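Local structure of putative lipoprotein YerB (Bacillus subtilis, 2PSB) at residues Ala16-Val27 against Leu68-Pro76. The protein is of unknown function, but is a putative membrane-anchored lipoprotein that interacts with PcrA, a partnership not essential for viability or repair of UV-induced lesions. Residues are numbered along the deposited sequence; the frame is centred on the assembly and turned at random.
Sequences APLTGLKTEQKV and LAIFQSQMP
Gln72 reaches from the end of strand 65-71 into the curved loop 16-27 and uses both halves of its amide there, a worked example of how one buried carboxamide can tie together two parts of a loop. Gln72 NE2 donates to Val27 O over 2.7 Å, in the plane of the amide, although the bond is bent (136° at the hydrogen) and the nitrogen lies well off the carbonyl plane of Val27. Gln72 OE1 accepts from a water at 2.6 Å, which in turn accepts from Leu18 N. With CG anti to the backbone N (chi1 -168°) and the chain folded about its CB-CG bond, Gln72 OE1 also lies against Pro17 CD, 3.2 Å away. Shortened to an alanine, this residue would probably leave Val27 O without its amide donor and the water, still bound to Leu18 N, without its acceptor. Around the amide the packing is close: Val27 CG2 sits 3.6 Å from Ser73 CA, and Ala16 CB meets Ser73 CB, while Ser73 OG turns to Asp53. Deeper, Leu18 CD1 touches Ile70 CG2 at 3.8 Å, with Ile54 and Phe96 also against Leu18. By contrast, Leu21, Lys22 and Glu24 lie on the solvent side, where the loop bulges away from 68-76. The contact thus packs the loop that follows strand 65-71 against the irregular stretch before strand 33-37, both within the DUF3048 N-terminal family region.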
loop_
_atom_site.group_PDB
_atom_site.type_symbol
_atom_site.label_atom_id
_atom_site.label_comp_id
_atom_site.label_asym_id
_atom_site.label_seq_id
_atom_site.Cartn_x
_atom_site.Cartn_y
_atom_site.Cartn_z
ATOM N N ALA A 16 16.605 -8.014 -0.320
ATOM C CA ALA A 16 15.511 -7.587 0.544
ATOM C C ALA A 16 14.278 -8.429 0.208
ATOM O O ALA A 16 13.974 -8.668 -0.961
ATOM C CB ALA A 16 15.223 -6.112 0.342
ATOM N N PRO A 17 13.557 -8.891 1.241
ATOM C CA PRO A 17 12.352 -9.721 1.133
ATOM C C PRO A 17 11.245 -9.163 0.242
ATOM O O PRO A 17 10.683 -9.865 -0.591
ATOM C CB PRO A 17 11.868 -9.833 2.584
ATOM C CG PRO A 17 13.069 -9.490 3.406
ATOM C CD PRO A 17 13.742 -8.428 2.623
ATOM N N LEU A 18 10.937 -7.889 0.429
ATOM C CA LEU A 18 9.850 -7.269 -0.304
ATOM C C LEU A 18 10.202 -6.534 -1.584
ATOM O O LEU A 18 9.316 -6.007 -2.258
ATOM C CB LEU A 18 9.089 -6.352 0.653
ATOM C CG LEU A 18 8.697 -7.078 1.953
ATOM C CD1 LEU A 18 7.733 -6.220 2.749
ATOM C CD2 LEU A 18 8.061 -8.442 1.630
ATOM N N THR A 19 11.480 -6.525 -1.942
ATOM C CA THR A 19 11.901 -5.839 -3.155
ATOM C C THR A 19 12.751 -6.719 -4.069
ATOM O O THR A 19 12.767 -6.535 -5.290
ATOM C CB THR A 19 12.692 -4.578 -2.810
ATOM O OG1 THR A 19 12.799 -3.756 -3.972
ATOM C CG2 THR A 19 14.080 -4.949 -2.342
ATOM N N GLY A 20 13.464 -7.671 -3.477
ATOM C CA GLY A 20 14.299 -8.549 -4.274
ATOM C C GLY A 20 15.630 -7.922 -4.639
ATOM O O GLY A 20 16.446 -8.544 -5.321
ATOM N N LEU A 21 15.838 -6.684 -4.199
ATOM C CA LEU A 21 17.079 -5.959 -4.451
ATOM C C LEU A 21 18.054 -6.258 -3.321
ATOM O O LEU A 21 17.645 -6.507 -2.186
ATOM C CB LEU A 21 16.817 -4.451 -4.511
ATOM C CG LEU A 21 16.410 -3.763 -5.823
ATOM C CD1 LEU A 21 15.887 -4.741 -6.839
ATOM C CD2 LEU A 21 15.365 -2.708 -5.504
ATOM N N LYS A 22 19.344 -6.231 -3.633
ATOM C CA LYS A 22 20.368 -6.511 -2.635
ATOM C C LYS A 22 20.399 -5.430 -1.557
ATOM O O LYS A 22 20.124 -4.260 -1.827
ATOM C CB LYS A 22 21.745 -6.619 -3.307
ATOM C CG LYS A 22 21.822 -7.658 -4.433
ATOM C CD LYS A 22 23.264 -7.880 -4.895
ATOM C CE LYS A 22 23.347 -8.742 -6.156
ATOM N NZ LYS A 22 22.881 -10.147 -5.966
ATOM N N THR A 23 20.729 -5.832 -0.333
ATOM C CA THR A 23 20.808 -4.903 0.792
ATOM C C THR A 23 21.798 -5.381 1.843
ATOM O O THR A 23 22.428 -6.425 1.695
ATOM C CB THR A 23 19.445 -4.717 1.497
ATOM O OG1 THR A 23 18.901 -6.000 1.827
ATOM C CG2 THR A 23 18.479 -3.949 0.610
ATOM N N GLU A 24 21.910 -4.609 2.916
ATOM C CA GLU A 24 22.814 -4.922 4.003
ATOM C C GLU A 24 22.209 -5.921 4.983
ATOM O O GLU A 24 20.990 -6.041 5.095
ATOM C CB GLU A 24 23.204 -3.630 4.707
ATOM C CG GLU A 24 23.847 -2.631 3.756
ATOM C CD GLU A 24 23.792 -1.208 4.271
ATOM O OE1 GLU A 24 22.671 -0.701 4.480
ATOM O OE2 GLU A 24 24.865 -0.596 4.457
ATOM N N GLN A 25 23.077 -6.638 5.689
ATOM C CA GLN A 25 22.664 -7.658 6.647
ATOM C C GLN A 25 21.619 -7.195 7.665
ATOM O O GLN A 25 20.652 -7.908 7.937
ATOM C CB GLN A 25 23.892 -8.184 7.394
ATOM C CG GLN A 25 23.882 -9.683 7.667
ATOM C CD GLN A 25 22.609 -10.149 8.347
ATOM O OE1 GLN A 25 22.139 -9.531 9.306
ATOM N NE2 GLN A 25 22.050 -11.254 7.862
ATOM N N LYS A 26 21.810 -6.003 8.221
ATOM C CA LYS A 26 20.895 -5.483 9.233
ATOM C C LYS A 26 19.440 -5.317 8.785
ATOM O O LYS A 26 18.526 -5.502 9.585
ATOM C CB LYS A 26 21.423 -4.151 9.798
ATOM C CG LYS A 26 21.119 -2.921 8.963
ATOM C CD LYS A 26 21.864 -2.929 7.647
ATOM C CE LYS A 26 21.466 -1.728 6.813
ATOM N NZ LYS A 26 20.006 -1.743 6.517
ATOM N N VAL A 27 19.224 -4.972 7.520
ATOM C CA VAL A 27 17.866 -4.789 7.024
ATOM C C VAL A 27 17.139 -6.124 7.010
ATOM O O VAL A 27 15.924 -6.184 7.168
ATOM C CB VAL A 27 17.854 -4.204 5.595
ATOM C CG1 VAL A 27 18.388 -5.216 4.614
ATOM C CG2 VAL A 27 16.446 -3.788 5.215
ATOM N N LEU A 68 -1.878 1.649 1.874
ATOM C CA LEU A 68 -1.228 0.901 2.941
ATOM C C LEU A 68 0.173 0.858 2.340
ATOM O O LEU A 68 0.387 0.216 1.316
ATOM C CB LEU A 68 -1.756 -0.525 3.104
ATOM C CG LEU A 68 -1.020 -1.266 4.239
ATOM C CD1 LEU A 68 -1.354 -0.614 5.606
ATOM C CD2 LEU A 68 -1.399 -2.727 4.246
ATOM N N ALA A 69 1.097 1.604 2.936
ATOM C CA ALA A 69 2.474 1.647 2.465
ATOM C C ALA A 69 3.319 0.776 3.381
ATOM O O ALA A 69 3.471 1.058 4.575
ATOM C CB ALA A 69 2.996 3.080 2.460
ATOM N N ILE A 70 3.863 -0.292 2.805
ATOM C CA ILE A 70 4.666 -1.236 3.558
ATOM C C ILE A 70 6.149 -0.994 3.333
ATOM O O ILE A 70 6.655 -1.127 2.213
ATOM C CB ILE A 70 4.285 -2.683 3.156
ATOM C CG1 ILE A 70 2.774 -2.869 3.345
ATOM C CG2 ILE A 70 5.097 -3.703 3.957
ATOM C CD1 ILE A 70 2.303 -4.285 3.119
ATOM N N PHE A 71 6.826 -0.619 4.420
ATOM C CA PHE A 71 8.261 -0.338 4.425
ATOM C C PHE A 71 9.014 -1.483 5.087
ATOM O O PHE A 71 8.546 -2.063 6.070
ATOM C CB PHE A 71 8.571 0.939 5.208
ATOM C CG PHE A 71 7.767 2.133 4.792
ATOM C CD1 PHE A 71 6.461 2.300 5.243
ATOM C CD2 PHE A 71 8.318 3.096 3.956
ATOM C CE1 PHE A 71 5.726 3.410 4.876
ATOM C CE2 PHE A 71 7.595 4.210 3.583
ATOM C CZ PHE A 71 6.297 4.371 4.037
ATOM N N GLN A 72 10.185 -1.797 4.547
ATOM C CA GLN A 72 11.030 -2.856 5.086
ATOM C C GLN A 72 12.474 -2.617 4.665
ATOM O O GLN A 72 13.347 -2.488 5.519
ATOM C CB GLN A 72 10.558 -4.221 4.591
ATOM C CG GLN A 72 11.169 -5.418 5.310
ATOM C CD GLN A 72 12.659 -5.589 5.051
ATOM O OE1 GLN A 72 13.119 -5.520 3.910
ATOM N NE2 GLN A 72 13.417 -5.838 6.110
ATOM N N SER A 73 12.724 -2.540 3.356
ATOM C CA SER A 73 14.088 -2.328 2.853
ATOM C C SER A 73 14.529 -0.884 2.991
ATOM O O SER A 73 15.719 -0.580 2.898
ATOM C CB SER A 73 14.196 -2.705 1.378
ATOM O OG SER A 73 13.774 -1.615 0.578
ATOM N N GLN A 74 13.563 0.006 3.170
ATOM C CA GLN A 74 13.839 1.430 3.311
ATOM C C GLN A 74 12.856 2.039 4.283
ATOM O O GLN A 74 11.644 1.963 4.080
ATOM C CB GLN A 74 13.695 2.167 1.977
ATOM C CG GLN A 74 14.766 1.886 0.951
ATOM C CD GLN A 74 14.653 2.820 -0.238
ATOM O OE1 GLN A 74 13.602 2.910 -0.875
ATOM N NE2 GLN A 74 15.735 3.529 -0.538
HETATM N N MSE A 75 13.376 2.649 5.340
HETATM C CA MSE A 75 12.524 3.279 6.334
HETATM C C MSE A 75 12.427 4.757 6.005
HETATM O O MSE A 75 13.410 5.376 5.610
HETATM C CB MSE A 75 13.099 3.080 7.738
HETATM C CG MSE A 75 12.969 1.664 8.268
HETATM SE SE MSE A 75 11.137 1.019 8.302
HETATM C CE MSE A 75 11.410 -0.754 7.606
ATOM N N PRO A 76 11.230 5.339 6.151
ATOM C CA PRO A 76 11.052 6.758 5.852
ATOM C C PRO A 76 11.324 7.679 7.035
ATOM O O PRO A 76 11.312 7.246 8.189
ATOM C CB PRO A 76 9.596 6.821 5.415
ATOM C CG PRO A 76 8.955 5.864 6.363
ATOM C CD PRO A 76 9.924 4.690 6.380
HETATM O O HOH W 1 12.212 -5.434 1.495
#